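Local coordinates for formate dehydrogenase subunit beta (Desulfovibrio gigas, PDB 1H0H), which serves as the electron-transfer chain of formate dehydrogenase, carrying three [4Fe-4S] clusters for the reversible two-electron oxidation of formate to carbon dioxide, at residues K22-N27 / C140-T145; H74-P79 / D194-F199; A182-A187 / T201-K206. All coordinates share one frame; numbering follows the deposited sequence.

Contact 1 (K22-N27 / C140-T145). With SF4 (iron/sulfur cluster), chain M.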
loop_
_atom_site.group_PDB
_atom_site.type_symbol
_atom_site.label_atom_id
_atom_site.label_comp_id
_atom_site.label_asym_id
_atom_site.label_seq_id
_atom_site.Cartn_x
_atom_site.Cartn_y
_atom_site.Cartn_z
ATOM N N LYS B 22 5.740 -3.381 -25.075
ATOM C CA LYS B 22 6.427 -2.160 -25.478
ATOM C C LYS B 22 7.852 -2.094 -24.914
ATOM O O LYS B 22 8.802 -1.711 -25.618
ATOM C CB LYS B 22 5.627 -0.891 -25.090
ATOM C CG LYS B 22 4.268 -0.766 -25.814
ATOM C CD LYS B 22 3.857 0.661 -26.124
ATOM C CE LYS B 22 2.630 0.700 -27.071
ATOM N NZ LYS B 22 2.355 2.079 -27.590
ATOM N N GLN B 23 8.004 -2.478 -23.649
ATOM C CA GLN B 23 9.305 -2.443 -22.995
ATOM C C GLN B 23 10.303 -3.358 -23.694
ATOM O O GLN B 23 11.448 -2.955 -23.933
ATOM C CB GLN B 23 9.206 -2.820 -21.495
ATOM C CG GLN B 23 10.420 -2.319 -20.658
ATOM C CD GLN B 23 11.643 -3.238 -20.683
ATOM O OE1 GLN B 23 12.771 -2.799 -20.403
ATOM N NE2 GLN B 23 11.425 -4.494 -20.986
ATOM N N TRP B 24 9.879 -4.574 -24.031
ATOM C CA TRP B 24 10.781 -5.497 -24.694
ATOM C C TRP B 24 11.166 -5.017 -26.086
ATOM O O TRP B 24 12.331 -5.041 -26.451
ATOM C CB TRP B 24 10.221 -6.915 -24.799
ATOM C CG TRP B 24 11.243 -7.830 -25.443
ATOM C CD1 TRP B 24 11.175 -8.417 -26.660
ATOM C CD2 TRP B 24 12.510 -8.183 -24.897
ATOM N NE1 TRP B 24 12.318 -9.153 -26.902
ATOM C CE2 TRP B 24 13.158 -9.016 -25.834
ATOM C CE3 TRP B 24 13.157 -7.912 -23.679
ATOM C CZ2 TRP B 24 14.415 -9.558 -25.607
ATOM C CZ3 TRP B 24 14.414 -8.451 -23.450
ATOM C CH2 TRP B 24 15.024 -9.270 -24.404
ATOM N N HIS B 25 10.194 -4.550 -26.849
ATOM C CA HIS B 25 10.482 -4.170 -28.227
ATOM C C HIS B 25 10.969 -2.738 -28.407
ATOM O O HIS B 25 11.341 -2.353 -29.517
ATOM C CB HIS B 25 9.240 -4.398 -29.090
ATOM C CG HIS B 25 8.772 -5.814 -29.103
ATOM N ND1 HIS B 25 8.063 -6.377 -28.055
ATOM C CD2 HIS B 25 8.945 -6.795 -30.022
ATOM C CE1 HIS B 25 7.770 -7.631 -28.362
ATOM N NE2 HIS B 25 8.317 -7.914 -29.540
ATOM N N GLY B 26 10.948 -1.931 -27.340
ATOM C CA GLY B 26 11.294 -0.536 -27.494
ATOM C C GLY B 26 10.251 0.290 -28.232
ATOM O O GLY B 26 10.593 1.261 -28.905
ATOM N N ASN B 27 8.973 -0.061 -28.091
ATOM C CA ASN B 27 7.953 0.675 -28.818
ATOM C C ASN B 27 7.588 1.914 -28.031
ATOM O O ASN B 27 7.448 1.856 -26.808
ATOM C CB ASN B 27 6.691 -0.179 -29.049
ATOM C CG ASN B 27 6.918 -1.359 -29.986
ATOM O OD1 ASN B 27 7.804 -1.344 -30.833
ATOM N ND2 ASN B 27 6.081 -2.381 -29.852
ATOM N N CYS B 140 7.529 -12.320 -30.010
ATOM C CA CYS B 140 8.789 -12.233 -29.291
ATOM C C CYS B 140 9.767 -13.286 -29.840
ATOM O O CYS B 140 10.386 -14.067 -29.081
ATOM C CB CYS B 140 8.554 -12.441 -27.775
ATOM S SG CYS B 140 7.833 -11.026 -26.940
ATOM N N ILE B 141 9.919 -13.307 -31.167
ATOM C CA ILE B 141 10.740 -14.308 -31.808
ATOM C C ILE B 141 12.145 -14.438 -31.193
ATOM O O ILE B 141 12.641 -15.552 -31.015
ATOM C CB ILE B 141 10.777 -14.090 -33.358
ATOM C CG1 ILE B 141 11.477 -15.262 -34.060
ATOM C CG2 ILE B 141 11.477 -12.821 -33.697
ATOM C CD1 ILE B 141 10.840 -16.589 -33.801
ATOM N N ASP B 142 12.786 -13.314 -30.876
ATOM C CA ASP B 142 14.094 -13.357 -30.253
ATOM C C ASP B 142 14.125 -14.030 -28.883
ATOM O O ASP B 142 15.056 -14.795 -28.589
ATOM C CB ASP B 142 14.724 -11.966 -30.145
ATOM C CG ASP B 142 13.840 -10.972 -29.439
ATOM O OD1 ASP B 142 12.579 -11.120 -29.443
ATOM O OD2 ASP B 142 14.325 -9.968 -28.877
ATOM N N ARG B 143 13.132 -13.748 -28.047
ATOM C CA ARG B 143 13.061 -14.395 -26.741
ATOM C C ARG B 143 12.810 -15.904 -26.861
ATOM O O ARG B 143 13.456 -16.695 -26.178
ATOM C CB ARG B 143 11.923 -13.786 -25.908
ATOM C CG ARG B 143 12.150 -12.337 -25.507
ATOM C CD ARG B 143 10.990 -11.710 -24.730
ATOM N NE ARG B 143 10.891 -12.258 -23.389
ATOM C CZ ARG B 143 11.574 -11.800 -22.333
ATOM N NH1 ARG B 143 12.414 -10.777 -22.446
ATOM N NH2 ARG B 143 11.403 -12.359 -21.139
ATOM N N ILE B 144 11.890 -16.294 -27.745
ATOM C CA ILE B 144 11.471 -17.686 -27.804
ATOM C C ILE B 144 12.474 -18.629 -28.466
ATOM O O ILE B 144 12.375 -19.848 -28.348
ATOM C CB ILE B 144 10.041 -17.850 -28.393
ATOM C CG1 ILE B 144 9.949 -17.445 -29.868
ATOM C CG2 ILE B 144 9.040 -17.101 -27.586
ATOM C CD1 ILE B 144 8.534 -17.750 -30.426
ATOM N N THR B 145 13.450 -18.053 -29.149
ATOM C CA THR B 145 14.491 -18.850 -29.754
ATOM C C THR B 145 15.736 -18.704 -28.912
ATOM O O THR B 145 16.787 -19.198 -29.287
ATOM C CB THR B 145 14.761 -18.399 -31.206
ATOM O OG1 THR B 145 15.043 -16.992 -31.218
ATOM C CG2 THR B 145 13.511 -18.506 -32.033
HETATM FE FE1 SF4 M . 5.743 -10.656 -27.796
HETATM FE FE2 SF4 M . 3.268 -10.694 -26.599
HETATM FE FE3 SF4 M . 3.493 -10.561 -29.357
HETATM FE FE4 SF4 M . 4.160 -8.400 -27.785
HETATM S S1 SF4 M . 2.090 -9.429 -27.988
HETATM S S2 SF4 M . 5.316 -9.292 -29.556
HETATM S S3 SF4 M . 5.001 -9.318 -25.957
HETATM S S4 SF4 M . 4.246 -12.315 -28.138
HETATM O O HOH W 1 14.364 -6.723 -28.368
#
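Arg143 leaves the short helix 141-144 with its CB directed at the segment 22-27 and lays its whole length over one face of the Trp24 indole. Its CG starts beside the pyrrole nitrogen, 3.5 Å from Trp24 NE1 and from Trp24 CE2. CD then sits over the five-membered ring, 3.6 Å from its centroid, as a CH-pi contact. The chain bends at chi3 (71°), and NE turns to the backbone oxygen of Arg149. Past NE the guanidinium stands nearly upright on the indole, the planes 83° apart, so that an edge rather than a face meets the ring. CZ lies 4.4 Å from the centroid of the six-membered ring, a cation-pi contact, and NH1 comes within 3.2 Å of Trp24 CE3. NH2 forms a salt bridge with an acidic side chain of the other protein chain.

The arrangement belongs to a ferredoxin-type two-cluster fold, in which Cys140 shares its cluster with Cys137, Cys152 and, from the first cysteine motif, Cys21. Cys140 SG holds FE1 at 2.3 Å. His25, its ring set by bonds from ND1 to Cys21 O and from NE2 to Asp138 OD1, brings CE1 within 3.2 Å of cluster sulfur S2.

A buried tryptophan suits position 24, since its N-H gives a carboxylate a donor while its pi face receives an arginine. CG is anti to the backbone N (chi1 -177°), which sends the indole across to the other helix. There NE1 donates 2.9 Å to Asp142 OD2, on the syn lone pair, and makes a weak second bond to Asp142 OD1. One water donates to both Trp24 O and Asp142 OD2.

Contact 2 (H74-P79 / D194-F199). With SF4 (iron/sulfur cluster), chain N.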
loop_
_atom_site.group_PDB
_atom_site.type_symbol
_atom_site.label_atom_id
_atom_site.label_comp_id
_atom_site.label_asym_id
_atom_site.label_seq_id
_atom_site.Cartn_x
_atom_site.Cartn_y
_atom_site.Cartn_z
ATOM N N HIS B 74 -1.229 -15.162 -35.182
ATOM C CA HIS B 74 -0.253 -16.040 -35.810
ATOM C C HIS B 74 -0.946 -17.206 -36.504
ATOM O O HIS B 74 -0.711 -18.386 -36.208
ATOM C CB HIS B 74 0.839 -16.438 -34.818
ATOM C CG HIS B 74 1.693 -15.282 -34.437
ATOM N ND1 HIS B 74 2.785 -14.892 -35.179
ATOM C CD2 HIS B 74 1.553 -14.358 -33.452
ATOM C CE1 HIS B 74 3.313 -13.806 -34.646
ATOM N NE2 HIS B 74 2.595 -13.473 -33.582
ATOM N N CYS B 75 -1.846 -16.820 -37.406
ATOM C CA CYS B 75 -2.619 -17.751 -38.231
ATOM C C CYS B 75 -1.780 -18.879 -38.793
ATOM O O CYS B 75 -0.668 -18.664 -39.299
ATOM C CB CYS B 75 -3.271 -16.988 -39.379
ATOM S SG CYS B 75 -4.494 -15.789 -38.828
ATOM N N ILE B 76 -2.311 -20.096 -38.710
ATOM C CA ILE B 76 -1.593 -21.252 -39.207
ATOM C C ILE B 76 -1.305 -21.113 -40.703
ATOM O O ILE B 76 -0.223 -21.468 -41.188
ATOM C CB ILE B 76 -2.405 -22.514 -38.888
ATOM C CG1 ILE B 76 -2.365 -22.742 -37.365
ATOM C CG2 ILE B 76 -1.863 -23.733 -39.645
ATOM C CD1 ILE B 76 -3.387 -23.741 -36.901
ATOM N N ALA B 77 -2.279 -20.574 -41.425
ATOM C CA ALA B 77 -2.162 -20.333 -42.857
ATOM C C ALA B 77 -2.462 -18.857 -43.037
ATOM O O ALA B 77 -3.572 -18.486 -43.380
ATOM C CB ALA B 77 -3.188 -21.164 -43.606
ATOM N N PRO B 78 -1.455 -18.023 -42.820
ATOM C CA PRO B 78 -1.650 -16.567 -42.733
ATOM C C PRO B 78 -2.050 -15.860 -44.015
ATOM O O PRO B 78 -1.268 -15.809 -44.959
ATOM C CB PRO B 78 -0.283 -16.063 -42.238
ATOM C CG PRO B 78 0.693 -17.117 -42.657
ATOM C CD PRO B 78 -0.042 -18.424 -42.602
ATOM N N PRO B 79 -3.262 -15.324 -44.055
ATOM C CA PRO B 79 -3.725 -14.602 -45.238
ATOM C C PRO B 79 -2.958 -13.298 -45.481
ATOM O O PRO B 79 -2.862 -12.901 -46.628
ATOM C CB PRO B 79 -5.209 -14.326 -44.959
ATOM C CG PRO B 79 -5.441 -14.641 -43.553
ATOM C CD PRO B 79 -4.278 -15.387 -42.985
ATOM N N ASP B 194 -7.763 -22.568 -36.565
ATOM C CA ASP B 194 -7.092 -21.743 -37.581
ATOM C C ASP B 194 -5.944 -20.848 -37.122
ATOM O O ASP B 194 -5.179 -20.316 -37.960
ATOM C CB ASP B 194 -8.124 -20.873 -38.304
ATOM C CG ASP B 194 -9.335 -21.661 -38.786
ATOM O OD1 ASP B 194 -9.157 -22.543 -39.627
ATOM O OD2 ASP B 194 -10.512 -21.449 -38.397
ATOM N N VAL B 195 -5.803 -20.672 -35.811
ATOM C CA VAL B 195 -4.816 -19.723 -35.301
ATOM C C VAL B 195 -3.889 -20.331 -34.256
ATOM O O VAL B 195 -4.176 -21.384 -33.711
ATOM C CB VAL B 195 -5.517 -18.496 -34.672
ATOM C CG1 VAL B 195 -6.475 -17.864 -35.688
ATOM C CG2 VAL B 195 -6.282 -18.890 -33.423
ATOM N N ARG B 196 -2.780 -19.655 -33.975
ATOM C CA ARG B 196 -1.875 -20.128 -32.930
ATOM C C ARG B 196 -2.122 -19.440 -31.584
ATOM O O ARG B 196 -1.806 -19.989 -30.531
ATOM C CB ARG B 196 -0.416 -19.969 -33.357
ATOM C CG ARG B 196 -0.013 -20.939 -34.471
ATOM C CD ARG B 196 1.376 -20.649 -35.026
ATOM N NE ARG B 196 1.669 -21.563 -36.107
ATOM C CZ ARG B 196 2.038 -22.820 -35.916
ATOM N NH1 ARG B 196 2.168 -23.261 -34.677
ATOM N NH2 ARG B 196 2.271 -23.640 -36.949
ATOM N N VAL B 197 -2.689 -18.245 -31.617
ATOM C CA VAL B 197 -3.059 -17.562 -30.392
ATOM C C VAL B 197 -4.538 -17.851 -30.150
ATOM O O VAL B 197 -5.416 -17.255 -30.799
ATOM C CB VAL B 197 -2.797 -16.037 -30.477
ATOM C CG1 VAL B 197 -3.193 -15.346 -29.170
ATOM C CG2 VAL B 197 -1.329 -15.752 -30.751
ATOM N N ILE B 198 -4.824 -18.758 -29.214
ATOM C CA ILE B 198 -6.196 -19.188 -28.983
ATOM C C ILE B 198 -6.865 -18.511 -27.768
ATOM O O ILE B 198 -6.463 -18.767 -26.629
ATOM C CB ILE B 198 -6.280 -20.721 -28.809
ATOM C CG1 ILE B 198 -5.628 -21.464 -29.984
ATOM C CG2 ILE B 198 -7.769 -21.143 -28.638
ATOM C CD1 ILE B 198 -5.435 -22.988 -29.742
ATOM N N PHE B 199 -7.860 -17.650 -28.004
ATOM C CA PHE B 199 -8.597 -17.007 -26.905
ATOM C C PHE B 199 -9.837 -17.793 -26.469
ATOM O O PHE B 199 -10.607 -18.287 -27.316
ATOM C CB PHE B 199 -9.092 -15.620 -27.268
ATOM C CG PHE B 199 -8.015 -14.628 -27.551
ATOM C CD1 PHE B 199 -7.438 -14.571 -28.803
ATOM C CD2 PHE B 199 -7.628 -13.698 -26.580
ATOM C CE1 PHE B 199 -6.494 -13.633 -29.083
ATOM C CE2 PHE B 199 -6.666 -12.754 -26.851
ATOM C CZ PHE B 199 -6.084 -12.732 -28.104
HETATM FE FE1 SF4 N . -3.831 -11.046 -39.257
HETATM FE FE2 SF4 N . -1.745 -11.859 -37.644
HETATM FE FE3 SF4 N . -3.386 -13.762 -39.021
HETATM FE FE4 SF4 N . -1.660 -12.141 -40.447
HETATM S S1 SF4 N . -1.061 -13.841 -38.909
HETATM S S2 SF4 N . -3.743 -12.534 -40.995
HETATM S S3 SF4 N . -1.742 -10.156 -39.165
HETATM S S4 SF4 N . -4.013 -12.277 -37.271
HETATM O O HOH W 2 1.509 -19.752 -38.305
HETATM O O HOH W 3 1.716 -22.964 -39.706
HETATM O O HOH W 4 -5.082 -20.088 -40.707
#
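Two backbone hydrogen bonds tie the loop 74-79 to the residues leading into strand 197-201. Ile76 N donates to Asp194 O at 3.0 Å, a fairly straight bond (165°) although the donor lies 31° above the carbonyl plane. The reverse link, Arg196 N to His74 O at 3.3 Å, is weak. Between them Cys75 and Val195 face each other closely, backbone to backbone.

Three waters extend this polar seam. One accepts from Arg196 NE at 2.9 Å and donates to Cys75 O; a second is held by Arg196 NH2 at 2.9 Å and donates to Ile76 O. The third accepts from Ala77 N and donates 2.8 Å to Asp194 O, which therefore receives two bonds. The extended Arg196 chain carries its guanidinium along the loop, presenting N-H groups in its plane to the first two waters, while NH1 reaches Lys2 O.

Apolar packing fills the rest. Ile76 CG1 meets Arg196 CG at 4.1 Å and lies over one face of the guanidinium, so the arginine uses its methylenes and its flat face as well as its charge. Val197 CG2 touches the edge of the His74 ring, 4.2 Å from CD2.

Metal coordination comes from Cys75, whose SG binds FE3 at 2.3 Å in the company of Cys72, Cys80 and Cys120. Its chi1 of -65° sets SG anti to the carbonyl carbon and onto FE3, still beside Val195 CG1.

With His74 ND1 paired to Val101 N, the ring is consistent with a neutral form protonated at NE2. The guanidinium is probably solvated by two waters and Lys2 O. The Cys72-x-x-Cys75 loop of the 4Fe-4S dicluster domain is thus held, at the peptides either side of Cys75, by one good and one weak hydrogen bond.

Contact 3 (A182-A187 / T201-K206)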
loop_
_atom_site.group_PDB
_atom_site.type_symbol
_atom_site.label_atom_id
_atom_site.label_comp_id
_atom_site.label_asym_id
_atom_site.label_seq_id
_atom_site.Cartn_x
_atom_site.Cartn_y
_atom_site.Cartn_z
ATOM N N ALA B 182 -20.417 -25.434 -18.569
ATOM C CA ALA B 182 -21.669 -25.594 -17.843
ATOM C C ALA B 182 -22.185 -24.254 -17.328
ATOM O O ALA B 182 -23.324 -23.873 -17.624
ATOM C CB ALA B 182 -21.490 -26.574 -16.689
ATOM N N ALA B 183 -21.344 -23.564 -16.559
ATOM C CA ALA B 183 -21.682 -22.272 -15.968
ATOM C C ALA B 183 -21.817 -21.184 -17.031
ATOM O O ALA B 183 -22.665 -20.294 -16.916
ATOM C CB ALA B 183 -20.624 -21.863 -14.917
ATOM N N TYR B 184 -20.974 -21.253 -18.058
ATOM C CA TYR B 184 -20.960 -20.242 -19.105
ATOM C C TYR B 184 -21.323 -20.932 -20.389
ATOM O O TYR B 184 -20.478 -21.244 -21.218
ATOM C CB TYR B 184 -19.584 -19.560 -19.196
ATOM C CG TYR B 184 -19.300 -18.702 -17.983
ATOM C CD1 TYR B 184 -19.889 -17.447 -17.842
ATOM C CD2 TYR B 184 -18.474 -19.157 -16.970
ATOM C CE1 TYR B 184 -19.645 -16.664 -16.728
ATOM C CE2 TYR B 184 -18.229 -18.385 -15.852
ATOM C CZ TYR B 184 -18.824 -17.141 -15.735
ATOM O OH TYR B 184 -18.572 -16.380 -14.617
ATOM N N SER B 185 -22.610 -21.156 -20.561
ATOM C CA SER B 185 -23.047 -21.943 -21.693
ATOM C C SER B 185 -22.764 -21.286 -23.036
ATOM O O SER B 185 -22.892 -21.923 -24.081
ATOM C CB SER B 185 -24.507 -22.387 -21.548
ATOM O OG SER B 185 -25.376 -21.288 -21.364
ATOM N N ASP B 186 -22.359 -20.022 -23.031
ATOM C CA ASP B 186 -21.984 -19.389 -24.298
ATOM C C ASP B 186 -20.456 -19.222 -24.453
ATOM O O ASP B 186 -19.971 -18.519 -25.350
ATOM C CB ASP B 186 -22.722 -18.067 -24.492
ATOM C CG ASP B 186 -24.235 -18.242 -24.473
ATOM O OD1 ASP B 186 -24.696 -19.379 -24.243
ATOM O OD2 ASP B 186 -25.046 -17.311 -24.685
ATOM N N ALA B 187 -19.695 -19.890 -23.600
ATOM C CA ALA B 187 -18.250 -19.788 -23.691
ATOM C C ALA B 187 -17.779 -20.504 -24.940
ATOM O O ALA B 187 -18.398 -21.477 -25.363
ATOM C CB ALA B 187 -17.607 -20.397 -22.490
ATOM N N THR B 201 -13.301 -17.241 -24.469
ATOM C CA THR B 201 -14.223 -16.221 -23.982
ATOM C C THR B 201 -15.349 -16.916 -23.273
ATOM O O THR B 201 -15.652 -18.074 -23.576
ATOM C CB THR B 201 -14.763 -15.320 -25.108
ATOM O OG1 THR B 201 -15.270 -16.108 -26.204
ATOM C CG2 THR B 201 -13.651 -14.471 -25.680
ATOM N N ALA B 202 -15.969 -16.222 -22.321
ATOM C CA ALA B 202 -17.044 -16.809 -21.547
ATOM C C ALA B 202 -18.418 -16.496 -22.145
ATOM O O ALA B 202 -19.412 -17.034 -21.712
ATOM C CB ALA B 202 -16.970 -16.341 -20.090
ATOM N N HIS B 203 -18.446 -15.610 -23.131
ATOM C CA HIS B 203 -19.682 -15.197 -23.773
ATOM C C HIS B 203 -19.388 -14.933 -25.236
ATOM O O HIS B 203 -18.249 -15.046 -25.670
ATOM C CB HIS B 203 -20.208 -13.898 -23.133
ATOM C CG HIS B 203 -20.165 -13.910 -21.643
ATOM N ND1 HIS B 203 -21.230 -14.307 -20.872
ATOM C CD2 HIS B 203 -19.166 -13.606 -20.782
ATOM C CE1 HIS B 203 -20.898 -14.236 -19.596
ATOM N NE2 HIS B 203 -19.650 -13.809 -19.516
ATOM N N ASN B 204 -20.420 -14.580 -25.987
ATOM C CA ASN B 204 -20.263 -14.192 -27.377
ATOM C C ASN B 204 -18.991 -13.350 -27.583
ATOM O O ASN B 204 -18.851 -12.283 -26.986
ATOM C CB ASN B 204 -21.480 -13.374 -27.777
ATOM C CG ASN B 204 -21.362 -12.781 -29.161
ATOM O OD1 ASN B 204 -20.472 -13.137 -29.925
ATOM N ND2 ASN B 204 -22.289 -11.861 -29.493
ATOM N N PRO B 205 -18.047 -13.878 -28.364
ATOM C CA PRO B 205 -16.781 -13.208 -28.705
ATOM C C PRO B 205 -16.886 -11.732 -29.085
ATOM O O PRO B 205 -16.020 -10.915 -28.718
ATOM C CB PRO B 205 -16.285 -14.024 -29.910
ATOM C CG PRO B 205 -16.748 -15.396 -29.639
ATOM C CD PRO B 205 -18.096 -15.247 -28.916
ATOM N N LYS B 206 -17.960 -11.391 -29.786
ATOM C CA LYS B 206 -18.187 -10.033 -30.241
ATOM C C LYS B 206 -18.502 -9.057 -29.091
ATOM O O LYS B 206 -18.486 -7.836 -29.269
ATOM C CB LYS B 206 -19.242 -10.025 -31.357
ATOM C CG LYS B 206 -18.697 -10.566 -32.699
ATOM C CD LYS B 206 -19.785 -10.632 -33.774
ATOM C CE LYS B 206 -19.249 -11.113 -35.107
ATOM N NZ LYS B 206 -18.356 -12.317 -34.983
HETATM O O HOH W 5 -21.988 -17.936 -21.336
HETATM O O HOH W 6 -23.098 -14.489 -24.743
#
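The polar link between these two loops is made through water and a C-H group. Ala187 CA approaches Thr201 O to 3.1 Å as a CA-H...O contact with an angle of 120° at the hydrogen. The first loop is a type I beta turn, Tyr184 to Ala187, which follows helix 166-180 and leads into strand 188-189, the outermost partner of strand 197-201 in the mixed sheet; the second loop continues from the end of that strand. The turn closes through Ala187 N and Tyr184 O at 2.8 Å. That bond occupies the amide, and the nearby Ala202 O meets it at a poor angle.

Ala202 O is satisfied instead by a water, which donates to it at 2.8 Å and accepts from Asp186 N at 2.7 Å. A second water accepts from Asn204 N and donates only weakly to Asp186 OD2, a loose bridge suited to an exposed carboxylate.

Tyr184 supplies the apolar cover. With its CG anti to the carbonyl carbon, the ring lies flat against Ala202: Ala202 CB is 4.2 Å from the Tyr184 ring centroid, 25° off the normal, a CH-pi contact over one face toward the rim. An alanine suits this position because its single methyl fits beneath the ring. His203 arrives from another direction, CE1 near the plane of the tyrosine at its edge, 3.8 Å from Tyr184 CD1, with the two ring planes 83° apart. Ala187 CB lies 3.2 Å from Thr201 O and also touches Leu177 and Ile180 of helix 166-180, where a small side chain suits.

Within 201-206, Thr201 OG1 donates to His203 O, and an Asx turn forms as Asn204 OD1 accepts from Lys206 N at 3.1 Å.

Along the chain the segments of contact 1 and contact 2 alternate, as do those of contacts 2 and 3, whereas contact 1 closes before contact 3 opens. Centres of contacts 1 and 2 lie 19 Å apart, their nearest atoms about 6 Å, each beside a different [4Fe-4S] cluster. The centre of contact 3 lies 21 Å from that of contact 2 and 32 Å from that of contact 1. Strand 197-201 connects contacts 2 and 3, and helix 166-180 packs against both. Thus late residues reach back to a cluster loop and then meet the loop leading into edge strand 188-189, while contact 1 joins helix 16-25, which carries Cys17 and Cys21, to helix 141-144.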